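Local coordinates for YaeO (Vibrio cholerae serotype O1, PDB 6JIE), which inhibits Rho-dependent transcription termination by dissociating the Rho hexamer, and resembles the RNA chaperone Hfq in structure, at the interface of chains A and B. Coordinates in Å, arbitrary orientation; residue numbers count along the deposited sequence, not the author numbering. Chains: chain A/B, YaeO.

The interface of chains A and B. Residues chain A 14-15, 17; chain B 5-7.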
ATOM      1  N   CYS A  14       2.672 -10.871   3.493  1.00 11.06           N
ATOM      2  CA  CYS A  14       2.555 -10.223   4.795  1.00  9.60           C
ATOM      3  C   CYS A  14       3.916  -9.793   5.338  1.00 13.40           C
ATOM      4  O   CYS A  14       4.031  -8.719   5.944  1.00 15.04           O
ATOM      5  CB  CYS A  14       1.863 -11.169   5.770  1.00 16.12           C
ATOM      6  SG  CYS A  14       0.149 -11.504   5.321  1.00 14.95           S
ATOM      7  N   LEU A  15       4.953 -10.626   5.161  1.00 13.53           N
ATOM      8  CA  LEU A  15       6.276 -10.296   5.689  1.00 14.44           C
ATOM      9  C   LEU A  15       6.750  -8.950   5.163  1.00 15.84           C
ATOM     10  O   LEU A  15       7.294  -8.131   5.914  1.00 16.32           O
ATOM     11  CB  LEU A  15       7.281 -11.395   5.318  1.00 13.97           C
ATOM     12  CG  LEU A  15       8.714 -11.226   5.792  1.00 15.62           C
ATOM     13  CD1 LEU A  15       8.749 -11.324   7.311  1.00 23.14           C
ATOM     14  CD2 LEU A  15       9.617 -12.273   5.141  1.00 17.13           C
ATOM     15  N   HIS A  17       4.702  -6.665   3.683  1.00 10.26           N
ATOM     16  CA  HIS A  17       3.550  -5.760   3.584  1.00 11.96           C
ATOM     17  C   HIS A  17       3.300  -5.336   2.142  1.00 15.16           C
ATOM     18  O   HIS A  17       3.248  -4.150   1.807  1.00 12.87           O
ATOM     19  CB  HIS A  17       3.725  -4.539   4.485  1.00 12.00           C
ATOM     20  CG  HIS A  17       3.731  -4.888   5.938  1.00 13.79           C
ATOM     21  ND1 HIS A  17       2.782  -5.713   6.498  1.00 19.07           N
ATOM     22  CD2 HIS A  17       4.579  -4.556   6.939  1.00 18.53           C
ATOM     23  CE1 HIS A  17       3.028  -5.853   7.787  1.00 18.86           C
ATOM     24  NE2 HIS A  17       4.112  -5.160   8.081  1.00 18.77           N
TER
ATOM     25  N   SER B   5       8.320  -6.042  10.776  1.00 55.03           N
ATOM     26  CA  SER B   5       8.113  -5.523   9.429  1.00 56.40           C
ATOM     27  C   SER B   5       7.763  -4.035   9.466  1.00 56.96           C
ATOM     28  O   SER B   5       7.386  -3.505  10.511  1.00 61.78           O
ATOM     29  CB  SER B   5       7.015  -6.313   8.719  1.00 53.26           C
ATOM     30  OG  SER B   5       7.280  -7.706   8.751  1.00 54.86           O
ATOM     31  N   GLN B   6       7.893  -3.363   8.320  1.00 54.02           N
ATOM     32  CA  GLN B   6       7.690  -1.922   8.235  1.00 49.39           C
ATOM     33  C   GLN B   6       6.883  -1.587   6.986  1.00 37.90           C
ATOM     34  O   GLN B   6       7.123  -2.149   5.914  1.00 45.01           O
ATOM     35  CB  GLN B   6       9.037  -1.174   8.218  1.00 55.86           C
ATOM     36  CG  GLN B   6       9.945  -1.464   9.424  1.00 60.52           C
ATOM     37  CD  GLN B   6      11.082  -2.427   9.103  1.00 65.50           C
ATOM     38  OE1 GLN B   6      11.468  -2.587   7.944  1.00 67.24           O
ATOM     39  NE2 GLN B   6      11.626  -3.069  10.134  1.00 67.92           N
ATOM     40  N   TYR B   7       5.931  -0.666   7.127  1.00 34.43           N
ATOM     41  CA  TYR B   7       5.064  -0.270   6.021  1.00 29.14           C
ATOM     42  C   TYR B   7       5.694   0.850   5.196  1.00 27.47           C
ATOM     43  O   TYR B   7       6.370   1.732   5.732  1.00 32.08           O
ATOM     44  CB  TYR B   7       3.699   0.192   6.539  1.00 30.89           C
ATOM     45  CG  TYR B   7       2.841  -0.904   7.130  1.00 36.62           C
ATOM     46  CD1 TYR B   7       2.993  -1.299   8.454  1.00 33.32           C
ATOM     47  CD2 TYR B   7       1.867  -1.528   6.366  1.00 40.53           C
ATOM     48  CE1 TYR B   7       2.194  -2.299   9.003  1.00 38.80           C
ATOM     49  CE2 TYR B   7       1.068  -2.526   6.900  1.00 39.63           C
ATOM     50  CZ  TYR B   7       1.233  -2.907   8.217  1.00 40.44           C
ATOM     51  OH  TYR B   7       0.430  -3.901   8.736  1.00 42.35           O
TER
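The hydroxyl OG of B:Ser5 donates a hydrogen bond of 2.9 Å to the backbone O of A:Leu15, the last residue of helix 9-15. The donor meets the carbonyl at a C=O...OG angle of 134°, tilted a little from the carbonyl plane. Placing OG beside its own backbone N (chi1 -53°) points the B:Ser5 hydroxyl at this carbonyl. Its CB packs obliquely against the CD2/NE2 rim of the A:His17 imidazole, out of the ring plane on the side of the A:Cys14 carbonyl and 3.5 Å from CD2. The main contact beyond this bond is a stack of A:His17 on B:Tyr7: the rings lie nearly parallel, 10° between planes, with centroids 3.7 Å apart. The side chains cross at about a right angle, and the phenol carbon CZ of B:Tyr7 sits over the centre of the imidazole, 3.5 Å from CE1 of A:His17. The phenol OH reaches past the rim on the same side, 3.4 Å from CE1 of A:His17. On the other face lies the carbonyl O of A:Cys14, toward the rim, so the ring is sandwiched between the preceding helix and the other chain's tyrosine, which probably limits its rotation. The patch belongs to an interface that is not an exact two-fold and may not be the biological one. A:His17 lies in the loop between helix 9-15 and strand 19-24, and the extended N-terminal segment of chain B runs past it ahead of that chain's own helix.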